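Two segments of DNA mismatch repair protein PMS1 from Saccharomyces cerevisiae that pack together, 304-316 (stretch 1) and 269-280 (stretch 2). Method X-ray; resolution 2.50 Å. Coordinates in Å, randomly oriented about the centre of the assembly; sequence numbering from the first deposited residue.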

ATOM      1  N   VAL B 304      26.924  -5.146  22.924  1.00 62.58           N
ATOM      2  CA  VAL B 304      26.367  -5.279  24.267  1.00 61.26           C
ATOM      3  C   VAL B 304      25.222  -6.283  24.285  1.00 61.01           C
ATOM      4  O   VAL B 304      25.029  -6.988  25.269  1.00 61.53           O
ATOM      5  CB  VAL B 304      25.828  -3.931  24.786  1.00 60.62           C
ATOM      6  CG1 VAL B 304      25.262  -4.101  26.187  1.00 59.31           C
ATOM      7  CG2 VAL B 304      26.936  -2.890  24.776  1.00 61.19           C
ATOM      8  N   TYR B 305      24.462  -6.340  23.195  1.00 59.97           N
ATOM      9  CA  TYR B 305      23.333  -7.262  23.096  1.00 60.14           C
ATOM     10  C   TYR B 305      23.801  -8.697  22.859  1.00 61.68           C
ATOM     11  O   TYR B 305      23.225  -9.644  23.398  1.00 62.24           O
ATOM     12  CB  TYR B 305      22.398  -6.853  21.958  1.00 57.08           C
ATOM     13  CG  TYR B 305      21.156  -7.710  21.862  1.00 53.44           C
ATOM     14  CD1 TYR B 305      20.072  -7.497  22.711  1.00 51.93           C
ATOM     15  CD2 TYR B 305      21.075  -8.754  20.940  1.00 52.33           C
ATOM     16  CE1 TYR B 305      18.938  -8.298  22.645  1.00 51.18           C
ATOM     17  CE2 TYR B 305      19.948  -9.563  20.867  1.00 50.30           C
ATOM     18  CZ  TYR B 305      18.883  -9.332  21.722  1.00 51.56           C
ATOM     19  OH  TYR B 305      17.767 -10.144  21.667  1.00 51.61           O
ATOM     20  N   LYS B 306      24.836  -8.850  22.034  1.00 63.15           N
ATOM     21  CA  LYS B 306      25.387 -10.164  21.730  1.00 63.84           C
ATOM     22  C   LYS B 306      25.692 -10.892  23.039  1.00 65.04           C
ATOM     23  O   LYS B 306      25.270 -12.032  23.249  1.00 64.49           O
ATOM     24  CB  LYS B 306      26.663 -10.016  20.902  1.00 63.13           C
ATOM     25  N   THR B 307      26.409 -10.211  23.926  1.00 65.36           N
ATOM     26  CA  THR B 307      26.785 -10.786  25.206  1.00 65.84           C
ATOM     27  C   THR B 307      25.622 -11.437  25.948  1.00 66.01           C
ATOM     28  O   THR B 307      25.840 -12.260  26.832  1.00 66.27           O
ATOM     29  CB  THR B 307      27.433  -9.725  26.124  1.00 65.98           C
ATOM     30  OG1 THR B 307      26.461  -8.733  26.476  1.00 67.34           O
ATOM     31  CG2 THR B 307      28.605  -9.051  25.414  1.00 65.07           C
ATOM     32  N   PHE B 308      24.391 -11.080  25.592  1.00 66.66           N
ATOM     33  CA  PHE B 308      23.221 -11.658  26.254  1.00 67.84           C
ATOM     34  C   PHE B 308      22.490 -12.633  25.348  1.00 68.89           C
ATOM     35  O   PHE B 308      21.805 -13.539  25.820  1.00 68.89           O
ATOM     36  CB  PHE B 308      22.234 -10.568  26.694  1.00 67.34           C
ATOM     37  CG  PHE B 308      22.764  -9.653  27.759  1.00 67.81           C
ATOM     38  CD1 PHE B 308      23.632  -8.616  27.439  1.00 68.95           C
ATOM     39  CD2 PHE B 308      22.400  -9.829  29.088  1.00 67.59           C
ATOM     40  CE1 PHE B 308      24.131  -7.763  28.428  1.00 69.30           C
ATOM     41  CE2 PHE B 308      22.892  -8.986  30.082  1.00 67.34           C
ATOM     42  CZ  PHE B 308      23.760  -7.950  29.752  1.00 67.58           C
ATOM     43  N   ASN B 309      22.640 -12.430  24.043  1.00 71.20           N
ATOM     44  CA  ASN B 309      21.998 -13.267  23.032  1.00 72.93           C
ATOM     45  C   ASN B 309      22.857 -13.182  21.763  1.00 74.18           C
ATOM     46  O   ASN B 309      22.666 -12.292  20.934  1.00 76.36           O
ATOM     47  CB  ASN B 309      20.576 -12.744  22.769  1.00 72.92           C
ATOM     48  CG  ASN B 309      19.779 -13.630  21.821  1.00 73.72           C
ATOM     49  OD1 ASN B 309      20.258 -14.004  20.753  1.00 74.16           O
ATOM     50  ND2 ASN B 309      18.546 -13.952  22.204  1.00 73.88           N
ATOM     51  N   ASN B 310      23.805 -14.108  21.623  1.00 74.86           N
ATOM     52  CA  ASN B 310      24.724 -14.133  20.480  1.00 75.47           C
ATOM     53  C   ASN B 310      24.091 -14.326  19.106  1.00 74.88           C
ATOM     54  O   ASN B 310      24.404 -13.595  18.163  1.00 75.68           O
ATOM     55  CB  ASN B 310      25.791 -15.214  20.703  1.00 76.53           C
ATOM     56  CG  ASN B 310      26.931 -14.739  21.601  1.00 78.39           C
ATOM     57  OD1 ASN B 310      27.807 -15.524  21.978  1.00 79.80           O
ATOM     58  ND2 ASN B 310      26.930 -13.451  21.936  1.00 77.77           N
ATOM     59  N   VAL B 311      23.189 -15.296  19.008  1.00 74.21           N
ATOM     60  CA  VAL B 311      22.515 -15.628  17.753  1.00 74.32           C
ATOM     61  C   VAL B 311      21.386 -14.698  17.262  1.00 73.71           C
ATOM     62  O   VAL B 311      20.529 -15.136  16.494  1.00 74.77           O
ATOM     63  CB  VAL B 311      21.961 -17.082  17.816  1.00 74.16           C
ATOM     64  CG1 VAL B 311      23.077 -18.047  18.210  1.00 74.47           C
ATOM     65  CG2 VAL B 311      20.819 -17.168  18.812  1.00 73.74           C
ATOM     66  N   GLN B 312      21.387 -13.432  17.681  1.00 72.32           N
ATOM     67  CA  GLN B 312      20.353 -12.482  17.252  1.00 70.44           C
ATOM     68  C   GLN B 312      20.751 -11.027  17.439  1.00 69.84           C
ATOM     69  O   GLN B 312      21.602 -10.707  18.267  1.00 69.75           O
ATOM     70  CB  GLN B 312      19.047 -12.702  18.015  1.00 69.75           C
ATOM     71  CG  GLN B 312      18.377 -14.025  17.776  1.00 69.01           C
ATOM     72  CD  GLN B 312      17.058 -14.126  18.491  1.00 69.61           C
ATOM     73  OE1 GLN B 312      16.988 -13.971  19.711  1.00 69.76           O
ATOM     74  NE2 GLN B 312      15.995 -14.384  17.737  1.00 69.21           N
ATOM     75  N   PHE B 313      20.106 -10.153  16.671  1.00 69.53           N
ATOM     76  CA  PHE B 313      20.345  -8.715  16.740  1.00 68.48           C
ATOM     77  C   PHE B 313      19.116  -8.066  17.362  1.00 67.18           C
ATOM     78  O   PHE B 313      17.990  -8.519  17.156  1.00 68.06           O
ATOM     79  CB  PHE B 313      20.581  -8.131  15.347  1.00 69.22           C
ATOM     80  CG  PHE B 313      21.731  -8.755  14.620  1.00 70.75           C
ATOM     81  CD1 PHE B 313      21.566  -9.951  13.927  1.00 71.25           C
ATOM     82  CD2 PHE B 313      22.992  -8.170  14.655  1.00 71.24           C
ATOM     83  CE1 PHE B 313      22.640 -10.552  13.279  1.00 70.76           C
ATOM     84  CE2 PHE B 313      24.073  -8.765  14.011  1.00 70.88           C
ATOM     85  CZ  PHE B 313      23.894  -9.958  13.323  1.00 70.71           C
ATOM     86  N   PRO B 314      19.316  -6.991  18.130  1.00 65.06           N
ATOM     87  CA  PRO B 314      18.193  -6.309  18.774  1.00 63.19           C
ATOM     88  C   PRO B 314      17.433  -5.331  17.894  1.00 61.64           C
ATOM     89  O   PRO B 314      18.018  -4.652  17.053  1.00 61.29           O
ATOM     90  CB  PRO B 314      18.864  -5.594  19.934  1.00 63.60           C
ATOM     91  CG  PRO B 314      20.166  -5.168  19.318  1.00 63.61           C
ATOM     92  CD  PRO B 314      20.602  -6.409  18.561  1.00 64.59           C
ATOM     93  N   ALA B 315      16.119  -5.276  18.086  1.00 59.88           N
ATOM     94  CA  ALA B 315      15.296  -4.318  17.362  1.00 57.63           C
ATOM     95  C   ALA B 315      15.505  -3.032  18.176  1.00 55.98           C
ATOM     96  O   ALA B 315      15.426  -3.054  19.407  1.00 54.13           O
ATOM     97  CB  ALA B 315      13.838  -4.738  17.389  1.00 57.21           C
ATOM     98  N   VAL B 316      15.781  -1.917  17.501  1.00 54.28           N
ATOM     99  CA  VAL B 316      16.038  -0.672  18.213  1.00 52.64           C
ATOM    100  C   VAL B 316      15.151   0.510  17.860  1.00 52.82           C
ATOM    101  O   VAL B 316      14.834   0.749  16.697  1.00 54.44           O
ATOM    102  CB  VAL B 316      17.487  -0.215  18.013  1.00 51.95           C
ATOM    103  CG1 VAL B 316      17.813   0.919  18.994  1.00 50.38           C
ATOM    104  CG2 VAL B 316      18.423  -1.390  18.182  1.00 49.38           C
TER
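Stretch 2 (269-280) SQNSFGCGRNSK

Stretch 2 lies on stretch 1 as an irregular loop with a turn, antiparallel to it where Phe-313 meets Arg-277, held mainly by hydrogen bonds to backbone atoms, with a single beta bridge and with Tyr-305, Phe-308 and Phe-313 packing against other parts of stretch 2.

The bridge pairs Phe-313 with Arg-277, whose CA atoms are 4.9 Å apart. Phe-313 N donates to Arg-277 O at 2.6 Å, and Arg-277 N donates to Phe-313 O at 2.7 Å. The antiparallel direction shows in the register: Gln-312 CA lies nearest Asn-278 CA (5.0 Å), while Pro-314 CA lies nearest Gly-276 CA (5.1 Å). Only this one bridge forms between the stretches.

Beside the bridge, Gln-312 extends the pattern with its side chain. Its amide group has both a donor and an acceptor, which suits it to a backbone that offers both: Gln-312 NE2 donates to Gly-274 O at 3.0 Å, and Gln-312 OE1 accepts from Gly-276 N at 3.3 Å. Asn-309, which begins the type I turn leading to Gln-312, steadies this amide through a weak hydrogen bond from Asn-309 ND2 to Gln-312 OE1 (2.9 Å). Across from them, stretch 2 makes a type II turn from Ser-272 to Cys-275. Gly-274 has phi/psi of 86/-38°, where a CB would be jammed against the preceding carbonyl oxygen, so glycine fits this position.

Gly-276 is glycine for a different reason: a CB would point toward stretch 1 and come 2.5 Å from Tyr-305 OH, a clash. Without one, the Tyr-305 hydroxyl can approach the backbone, with OH 3.3 Å from Gly-276 CA. Tyr-305 belongs to the helical start of stretch 1. Its CA-to-CB bond points sideways, but the side chain, with chi1 in t, carries its ring end up to stretch 2, where Tyr-305 OH makes a weak hydrogen bond to Gln-270 O (3.4 Å). The ring also packs near Asn-271, with Tyr-305 CE1 3.8 Å from Asn-271 CA. Phe-308 meets the same asparagine, its CD2 lying 3.2 Å from Asn-271 ND2.

At the start of stretch 2, Ser-269 meets Ala-315 through two hydrogen bonds. Ser-269 N donates to Ala-315 O (3.2 Å), while Ala-315 N donates to Ser-269 OG (3.2 Å), so the short serine side chain stands in for a backbone carbonyl. The methyl of Ala-315 also touches the aliphatic part of Arg-277, CB to CG at 4.0 Å. Towards the other end, the Phe-313 ring lies beside the backbone, with CD1 3.6 Å from Asn-278 O at the ring edge and CG 3.9 Å from Lys-280 N.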

ATOM      1  N   SER B 269      14.640  -4.684  22.050  1.00 52.66           N
ATOM      2  CA  SER B 269      14.323  -6.079  22.300  1.00 55.55           C
ATOM      3  C   SER B 269      14.957  -6.566  23.587  1.00 57.08           C
ATOM      4  O   SER B 269      16.095  -6.219  23.899  1.00 55.58           O
ATOM      5  CB  SER B 269      14.805  -6.950  21.144  1.00 55.07           C
ATOM      6  OG  SER B 269      14.035  -6.705  19.987  1.00 57.88           O
ATOM      7  N   GLN B 270      14.208  -7.364  24.336  1.00 60.74           N
ATOM      8  CA  GLN B 270      14.726  -7.914  25.570  1.00 64.15           C
ATOM      9  C   GLN B 270      15.679  -9.045  25.198  1.00 65.92           C
ATOM     10  O   GLN B 270      15.470  -9.734  24.199  1.00 65.64           O
ATOM     11  CB  GLN B 270      13.585  -8.403  26.465  1.00 64.45           C
ATOM     12  CG  GLN B 270      12.506  -9.208  25.798  1.00 66.63           C
ATOM     13  CD  GLN B 270      11.381  -9.543  26.773  1.00 67.75           C
ATOM     14  OE1 GLN B 270      11.627 -10.033  27.877  1.00 67.78           O
ATOM     15  NE2 GLN B 270      10.146  -9.285  26.367  1.00 67.00           N
ATOM     16  N   ASN B 271      16.740  -9.208  25.985  1.00 68.86           N
ATOM     17  CA  ASN B 271      17.751 -10.233  25.724  1.00 71.26           C
ATOM     18  C   ASN B 271      17.223 -11.657  25.793  1.00 71.65           C
ATOM     19  O   ASN B 271      17.906 -12.592  25.384  1.00 71.61           O
ATOM     20  CB  ASN B 271      18.917 -10.096  26.702  1.00 73.03           C
ATOM     21  CG  ASN B 271      18.474 -10.170  28.153  1.00 74.13           C
ATOM     22  OD1 ASN B 271      17.507 -10.857  28.489  1.00 74.32           O
ATOM     23  ND2 ASN B 271      19.196  -9.470  29.026  1.00 74.60           N
ATOM     24  N   SER B 272      16.017 -11.816  26.325  1.00 73.16           N
ATOM     25  CA  SER B 272      15.403 -13.129  26.439  1.00 74.25           C
ATOM     26  C   SER B 272      15.614 -13.895  25.128  1.00 74.82           C
ATOM     27  O   SER B 272      15.394 -13.354  24.038  1.00 75.57           O
ATOM     28  CB  SER B 272      13.910 -12.970  26.739  1.00 74.72           C
ATOM     29  OG  SER B 272      13.316 -14.211  27.055  1.00 74.94           O
ATOM     30  N   PHE B 273      16.062 -15.141  25.239  1.00 74.23           N
ATOM     31  CA  PHE B 273      16.312 -15.983  24.071  1.00 74.13           C
ATOM     32  C   PHE B 273      15.170 -15.941  23.056  1.00 73.63           C
ATOM     33  O   PHE B 273      13.999 -16.104  23.406  1.00 73.33           O
ATOM     34  CB  PHE B 273      16.564 -17.428  24.514  1.00 74.16           C
ATOM     35  N   GLY B 274      15.517 -15.714  21.795  1.00 73.55           N
ATOM     36  CA  GLY B 274      14.513 -15.668  20.750  1.00 74.58           C
ATOM     37  C   GLY B 274      13.849 -14.319  20.532  1.00 75.99           C
ATOM     38  O   GLY B 274      13.581 -13.936  19.392  1.00 77.28           O
ATOM     39  N   CYS B 275      13.583 -13.596  21.616  1.00 76.32           N
ATOM     40  CA  CYS B 275      12.930 -12.289  21.543  1.00 76.35           C
ATOM     41  C   CYS B 275      13.617 -11.261  20.642  1.00 75.50           C
ATOM     42  O   CYS B 275      13.080 -10.176  20.420  1.00 75.13           O
ATOM     43  CB  CYS B 275      12.789 -11.698  22.949  1.00 77.99           C
ATOM     44  SG  CYS B 275      11.745 -12.657  24.079  1.00 81.42           S
ATOM     45  N   GLY B 276      14.796 -11.597  20.127  1.00 75.43           N
ATOM     46  CA  GLY B 276      15.521 -10.670  19.272  1.00 74.81           C
ATOM     47  C   GLY B 276      15.149 -10.745  17.805  1.00 74.87           C
ATOM     48  O   GLY B 276      14.015 -11.080  17.461  1.00 74.15           O
ATOM     49  N   ARG B 277      16.109 -10.426  16.939  1.00 75.28           N
ATOM     50  CA  ARG B 277      15.903 -10.453  15.487  1.00 75.78           C
ATOM     51  C   ARG B 277      17.048 -11.206  14.803  1.00 75.99           C
ATOM     52  O   ARG B 277      18.181 -11.196  15.278  1.00 75.84           O
ATOM     53  CB  ARG B 277      15.833  -9.024  14.930  1.00 74.33           C
ATOM     54  CG  ARG B 277      14.742  -8.145  15.544  1.00 73.86           C
ATOM     55  CD  ARG B 277      13.373  -8.368  14.909  1.00 72.47           C
ATOM     56  NE  ARG B 277      13.369  -8.025  13.489  1.00 70.54           N
ATOM     57  CZ  ARG B 277      12.310  -8.139  12.695  1.00 70.12           C
ATOM     58  NH1 ARG B 277      11.159  -8.585  13.182  1.00 69.68           N
ATOM     59  NH2 ARG B 277      12.405  -7.819  11.411  1.00 70.42           N
ATOM     60  N   ASN B 278      16.744 -11.855  13.683  1.00 76.99           N
ATOM     61  CA  ASN B 278      17.742 -12.618  12.933  1.00 77.25           C
ATOM     62  C   ASN B 278      18.606 -11.675  12.111  1.00 76.33           C
ATOM     63  O   ASN B 278      19.697 -12.036  11.652  1.00 76.83           O
ATOM     64  CB  ASN B 278      17.051 -13.610  11.988  1.00 78.96           C
ATOM     65  CG  ASN B 278      16.388 -14.756  12.725  1.00 79.98           C
ATOM     66  OD1 ASN B 278      17.060 -15.670  13.210  1.00 80.01           O
ATOM     67  ND2 ASN B 278      15.061 -14.711  12.820  1.00 80.15           N
ATOM     68  N   SER B 279      18.105 -10.461  11.925  1.00 74.55           N
ATOM     69  CA  SER B 279      18.805  -9.458  11.139  1.00 72.58           C
ATOM     70  C   SER B 279      18.761  -8.085  11.790  1.00 70.67           C
ATOM     71  O   SER B 279      17.785  -7.738  12.455  1.00 71.08           O
ATOM     72  CB  SER B 279      18.170  -9.371   9.751  1.00 73.21           C
ATOM     73  OG  SER B 279      18.642  -8.242   9.036  1.00 73.98           O
ATOM     74  N   LYS B 280      19.821  -7.307  11.595  1.00 68.00           N
ATOM     75  CA  LYS B 280      19.878  -5.953  12.132  1.00 65.80           C
ATOM     76  C   LYS B 280      19.081  -5.096  11.147  1.00 64.20           C
ATOM     77  O   LYS B 280      19.503  -4.009  10.755  1.00 64.70           O
ATOM     78  CB  LYS B 280      21.330  -5.479  12.210  1.00 64.97           C
TER